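PDB 4OGZ: putative alpha-galactosidase/melibiase from Bacteroides fragilis, which probably hydrolyses terminal, non-reducing alpha-D-galactose residues from alpha-galactosides, as a member of glycoside hydrolase family 27. Local coordinates for residues N223-G227 with R228-M232; K406-S409 with D410-A414. All coordinates share one frame; numbering follows the deposited sequence.

Contact 1. Residues N223-G227 with R228-M232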
ATOM      1  N   ASN A 223      21.337  -4.071  12.493  1.00 19.70           N
ATOM      2  CA  ASN A 223      22.293  -4.973  13.153  1.00 20.47           C
ATOM      3  C   ASN A 223      22.838  -6.074  12.249  1.00 19.99           C
ATOM      4  O   ASN A 223      23.467  -7.001  12.763  1.00 19.06           O
ATOM      5  CB  ASN A 223      21.671  -5.627  14.410  1.00 19.23           C
ATOM      6  CG  ASN A 223      21.156  -4.600  15.368  1.00 20.83           C
ATOM      7  OD1 ASN A 223      21.907  -3.781  15.800  1.00 23.73           O
ATOM      8  ND2 ASN A 223      19.860  -4.610  15.661  1.00 22.10           N
ATOM      9  N   ALA A 224      22.554  -6.002  10.947  1.00 19.01           N
ATOM     10  CA  ALA A 224      23.132  -6.942   9.993  1.00 20.28           C
ATOM     11  C   ALA A 224      24.311  -6.336   9.279  1.00 20.20           C
ATOM     12  O   ALA A 224      24.392  -5.131   9.133  1.00 20.83           O
ATOM     13  CB  ALA A 224      22.101  -7.365   8.993  1.00 22.06           C
ATOM     14  N   PRO A 225      25.236  -7.172   8.798  1.00 21.87           N
ATOM     15  CA  PRO A 225      26.404  -6.644   8.103  1.00 21.75           C
ATOM     16  C   PRO A 225      26.038  -5.980   6.755  1.00 20.69           C
ATOM     17  O   PRO A 225      25.154  -6.460   6.057  1.00 20.53           O
ATOM     18  CB  PRO A 225      27.282  -7.898   7.891  1.00 23.63           C
ATOM     19  CG  PRO A 225      26.688  -8.980   8.703  1.00 21.31           C
ATOM     20  CD  PRO A 225      25.233  -8.642   8.790  1.00 21.43           C
ATOM     21  N   ALA A 226      26.738  -4.894   6.418  1.00 20.02           N
ATOM     22  CA  ALA A 226      26.410  -4.052   5.275  1.00 20.85           C
ATOM     23  C   ALA A 226      26.564  -4.728   3.892  1.00 22.00           C
ATOM     24  O   ALA A 226      25.920  -4.313   2.908  1.00 20.62           O
ATOM     25  CB  ALA A 226      27.272  -2.829   5.317  1.00 21.31           C
ATOM     26  N   GLY A 227      27.424  -5.743   3.815  1.00 22.35           N
ATOM     27  CA  GLY A 227      27.712  -6.430   2.540  1.00 23.92           C
ATOM     28  C   GLY A 227      26.471  -6.815   1.724  1.00 23.79           C
ATOM     29  O   GLY A 227      25.465  -7.275   2.269  1.00 22.59           O
ATOM     30  N   ARG A 228      26.544  -6.540   0.422  1.00 21.66           N
ATOM     31  CA  ARG A 228      25.423  -6.713  -0.465  1.00 21.90           C
ATOM     32  C   ARG A 228      25.091  -8.184  -0.680  1.00 20.04           C
ATOM     33  O   ARG A 228      23.940  -8.576  -0.675  1.00 18.28           O
ATOM     34  CB  ARG A 228      25.733  -6.053  -1.788  1.00 22.10           C
ATOM     35  CG  ARG A 228      24.580  -6.150  -2.776  1.00 23.89           C
ATOM     36  CD  ARG A 228      24.693  -5.020  -3.774  1.00 24.74           C
ATOM     37  NE  ARG A 228      23.934  -5.267  -4.993  1.00 25.80           N
ATOM     38  CZ  ARG A 228      23.671  -4.327  -5.887  1.00 24.70           C
ATOM     39  NH1 ARG A 228      24.114  -3.089  -5.727  1.00 26.81           N
ATOM     40  NH2 ARG A 228      22.951  -4.612  -6.938  1.00 29.07           N
ATOM     41  N   VAL A 229      26.121  -9.002  -0.824  1.00 20.63           N
ATOM     42  CA  VAL A 229      25.932 -10.448  -0.910  1.00 19.46           C
ATOM     43  C   VAL A 229      25.393 -10.986   0.406  1.00 19.33           C
ATOM     44  O   VAL A 229      24.492 -11.810   0.404  1.00 17.26           O
ATOM     45  CB  VAL A 229      27.229 -11.182  -1.318  1.00 19.86           C
ATOM     46  CG1 VAL A 229      27.015 -12.683  -1.320  1.00 19.91           C
ATOM     47  CG2 VAL A 229      27.671 -10.708  -2.697  1.00 20.38           C
ATOM     48  N   GLU A 230      25.907 -10.492   1.533  1.00 19.34           N
ATOM     49  CA  GLU A 230      25.386 -10.920   2.836  1.00 20.53           C
ATOM     50  C   GLU A 230      23.894 -10.581   2.968  1.00 19.98           C
ATOM     51  O   GLU A 230      23.073 -11.407   3.435  1.00 17.44           O
ATOM     52  CB  GLU A 230      26.194 -10.273   3.951  1.00 24.65           C
ATOM     53  CG  GLU A 230      25.754 -10.675   5.334  1.00 24.53           C
ATOM     54  CD  GLU A 230      26.257 -12.057   5.738  1.00 26.34           C
ATOM     55  OE1 GLU A 230      27.454 -12.332   5.563  1.00 26.72           O
ATOM     56  OE2 GLU A 230      25.434 -12.851   6.249  1.00 30.41           O
ATOM     57  N   ALA A 231      23.529  -9.377   2.547  1.00 19.34           N
ATOM     58  CA  ALA A 231      22.125  -8.998   2.565  1.00 22.24           C
ATOM     59  C   ALA A 231      21.262  -9.896   1.677  1.00 21.29           C
ATOM     60  O   ALA A 231      20.217 -10.417   2.099  1.00 21.39           O
ATOM     61  CB  ALA A 231      21.975  -7.548   2.150  1.00 23.91           C
HETATM   62  N   MSE A 232      21.720 -10.115   0.469  1.00 20.27           N
HETATM   63  CA  MSE A 232      20.958 -10.908  -0.479  1.00 20.41           C
HETATM   64  C   MSE A 232      20.718 -12.301   0.059  1.00 19.91           C
HETATM   65  O   MSE A 232      19.598 -12.826  -0.067  1.00 19.31           O
HETATM   66  CB  MSE A 232      21.689 -10.985  -1.812  1.00 22.29           C
HETATM   67  CG  MSE A 232      21.422  -9.708  -2.603  1.00 24.32           C
HETATM   68 SE   MSE A 232      22.629  -9.620  -4.163  0.75 26.66          SE
HETATM   69  CE  MSE A 232      21.906 -11.070  -5.240  1.00 24.20           C
TER

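Contact 2. Residues K406-S409 with D410-A414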
ATOM      1  N   LYS A 406       1.910   8.547 -15.996  1.00 16.82           N
ATOM      2  CA  LYS A 406       1.533   7.172 -15.711  1.00 17.89           C
ATOM      3  C   LYS A 406       0.545   6.698 -16.784  1.00 14.62           C
ATOM      4  O   LYS A 406      -0.601   7.143 -16.843  1.00 14.13           O
ATOM      5  CB  LYS A 406       0.907   7.082 -14.309  1.00 14.85           C
ATOM      6  CG  LYS A 406       0.786   5.655 -13.781  1.00 14.82           C
ATOM      7  CD  LYS A 406      -0.109   5.589 -12.561  1.00 15.75           C
ATOM      8  CE  LYS A 406       0.105   4.343 -11.713  1.00 18.29           C
ATOM      9  NZ  LYS A 406      -0.005   3.065 -12.442  1.00 18.32           N
ATOM     10  N   PRO A 407       0.997   5.836 -17.688  1.00 17.91           N
ATOM     11  CA  PRO A 407       0.002   5.301 -18.635  1.00 16.57           C
ATOM     12  C   PRO A 407      -1.005   4.395 -17.938  1.00 16.13           C
ATOM     13  O   PRO A 407      -0.602   3.585 -17.128  1.00 16.18           O
ATOM     14  CB  PRO A 407       0.833   4.491 -19.639  1.00 18.28           C
ATOM     15  CG  PRO A 407       2.271   4.809 -19.348  1.00 20.18           C
ATOM     16  CD  PRO A 407       2.356   5.344 -17.931  1.00 18.26           C
ATOM     17  N   LEU A 408      -2.292   4.495 -18.309  1.00 16.56           N
ATOM     18  CA  LEU A 408      -3.375   3.729 -17.651  1.00 18.66           C
ATOM     19  C   LEU A 408      -3.935   2.684 -18.604  1.00 20.33           C
ATOM     20  O   LEU A 408      -3.686   2.724 -19.824  1.00 20.30           O
ATOM     21  CB  LEU A 408      -4.485   4.653 -17.130  1.00 18.28           C
ATOM     22  CG  LEU A 408      -4.016   5.781 -16.173  1.00 20.49           C
ATOM     23  CD1 LEU A 408      -5.129   6.741 -15.777  1.00 21.30           C
ATOM     24  CD2 LEU A 408      -3.386   5.258 -14.881  1.00 23.35           C
ATOM     25  N   SER A 409      -4.711   1.751 -18.061  1.00 23.11           N
ATOM     26  CA  SER A 409      -5.067   0.531 -18.805  1.00 24.22           C
ATOM     27  C   SER A 409      -6.099   0.763 -19.919  1.00 24.00           C
ATOM     28  O   SER A 409      -6.219  -0.050 -20.799  1.00 27.05           O
ATOM     29  CB  SER A 409      -5.536  -0.552 -17.835  1.00 25.37           C
ATOM     30  OG  SER A 409      -6.654  -0.091 -17.130  1.00 26.07           O
ATOM     31  N   ASP A 410      -6.821   1.871 -19.887  1.00 23.77           N
ATOM     32  CA  ASP A 410      -7.744   2.224 -20.963  1.00 21.78           C
ATOM     33  C   ASP A 410      -7.086   3.097 -22.000  1.00 20.51           C
ATOM     34  O   ASP A 410      -7.761   3.660 -22.837  1.00 24.93           O
ATOM     35  CB  ASP A 410      -8.936   2.966 -20.417  1.00 23.18           C
ATOM     36  CG  ASP A 410      -8.541   4.293 -19.793  1.00 25.05           C
ATOM     37  OD1 ASP A 410      -7.318   4.529 -19.622  1.00 19.19           O
ATOM     38  OD2 ASP A 410      -9.443   5.108 -19.526  1.00 28.41           O
ATOM     39  N   GLY A 411      -5.771   3.217 -21.962  1.00 20.70           N
ATOM     40  CA  GLY A 411      -5.071   4.004 -22.959  1.00 21.36           C
ATOM     41  C   GLY A 411      -4.927   5.470 -22.582  1.00 18.70           C
ATOM     42  O   GLY A 411      -4.162   6.168 -23.180  1.00 21.37           O
ATOM     43  N   SER A 412      -5.642   5.953 -21.597  1.00 21.34           N
ATOM     44  CA  SER A 412      -5.379   7.309 -21.096  1.00 20.93           C
ATOM     45  C   SER A 412      -4.050   7.379 -20.350  1.00 20.49           C
ATOM     46  O   SER A 412      -3.415   6.357 -20.101  1.00 17.04           O
ATOM     47  CB  SER A 412      -6.523   7.776 -20.195  1.00 21.65           C
ATOM     48  OG  SER A 412      -6.584   7.017 -18.993  1.00 20.78           O
ATOM     49  N   LYS A 413      -3.653   8.608 -19.996  1.00 20.96           N
ATOM     50  CA  LYS A 413      -2.506   8.858 -19.171  1.00 20.01           C
ATOM     51  C   LYS A 413      -2.856   9.771 -18.017  1.00 18.66           C
ATOM     52  O   LYS A 413      -3.572  10.749 -18.202  1.00 19.80           O
ATOM     53  CB  LYS A 413      -1.389   9.535 -19.978  1.00 23.04           C
ATOM     54  CG  LYS A 413      -0.865   8.672 -21.103  1.00 25.56           C
ATOM     55  CD  LYS A 413       0.278   9.378 -21.805  1.00 28.17           C
ATOM     56  CE  LYS A 413       0.424   8.888 -23.227  1.00 29.48           C
ATOM     57  NZ  LYS A 413       0.809   7.473 -23.289  1.00 29.50           N
ATOM     58  N   ALA A 414      -2.350   9.441 -16.834  1.00 16.34           N
ATOM     59  CA  ALA A 414      -2.364  10.374 -15.693  1.00 17.87           C
ATOM     60  C   ALA A 414      -1.149  11.255 -15.737  1.00 16.17           C
ATOM     61  O   ALA A 414      -0.069  10.790 -15.974  1.00 16.63           O
ATOM     62  CB  ALA A 414      -2.413   9.627 -14.387  1.00 16.71           C
TER

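Contact 1. Residues N223-G227 with R228-M232
Gly227 and Ala231 are joined by the first turn of a helix: the loop 223-227 runs straight into 228-232, with Gly227 at the N-cap position. Ala231 N donates to Gly227 O at 2.9 Å, the i to i+4 step that starts the helix, and Met232 N repeats it on Arg228 O, also at 2.9 Å. The CB-CG-CD side of the Pro225 ring crosses the Glu230 chain at an angle. The meeting is apolar, Pro225 CG standing 3.9 Å from Glu230 CG. Glu230 gets there because its CG is anti to the backbone N (chi1 -179°); the chain then bends at chi2 (78°), and OE2 of the carboxylate forms a salt bridge with Arg234 one turn on. Ala231 CB sits 3.5 Å from Gly227 O, beside the oxygen that its own N-H holds. Arg228 touches Gly227 through CB, while its extended chain reaches Glu260 in a salt bridge. The contact lies at the surface of the alpha-galactosidase TIM barrel, where the chain leaves strand 216-220 and enters helix 228-244; Tyr221 holds Pro225 O by a hydrogen bond, and Arg228 and Met232 pack on helix 261-264.

Contact 2. Residues K406-S409 with D410-A414
Leu408 CB lies 3.8 Å from Asp410 OD1, one oxygen of the carboxylate at the turn of a beta hairpin. Asp410 OD1 accepts from Ser412 OG at 2.7 Å on its syn lone pair, whereas Ser412 N reaches the same oxygen at 3.0 Å from above the carboxylate plane, closing an Asx turn. A chi1 of 63° sets the Asp410 carboxyl group between its own backbone N and carbonyl carbon, folded back over the turn. Leu408 CD1 lies 3.5 Å from Ser412 OG and also meets Ala414 CB, at 4.2 Å. The Pro407 ring and Lys413 share the other face from Lys406 and Ala414. Backbone bonds tie the two arms: Lys406 and Ala414 form a hydrogen-bonded antiparallel pair, Leu408 N donates to Ser412 O at 2.8 Å, and Gly411 N closes the type I turn on Leu408 O at 3.0 Å, from above the carbonyl plane. Lys406 and Ala414 pack on Ile383 and Met353, and Lys406 NZ bonds to Ile390 O. With two donors on one Asp410 oxygen, the turn is fixed by its side chain as well as its backbone; these donors would probably favour the ionised carboxylate.

Overall arrangement
Contact 1 is a surface feature and contact 2 is partly buried; their centres are about 39 Å apart and they share no element. Residues 223-232 carry a loop of the TIM barrel into helix 228-244, and residues 406-414 turn a hairpin of the C-terminal beta sandwich domain. In contact 1 the side chains meet across the segments by carbon alone, and the charged ends of Arg228 and Glu230 find partners elsewhere. Contact 2 spends its carboxylate within the turn itself, while its inward residues pack on helices 341-353 and 378-384. A single helical backbone bond crosses between the segments of contact 1; four backbone bonds, one of them closing the turn, do so in contact 2.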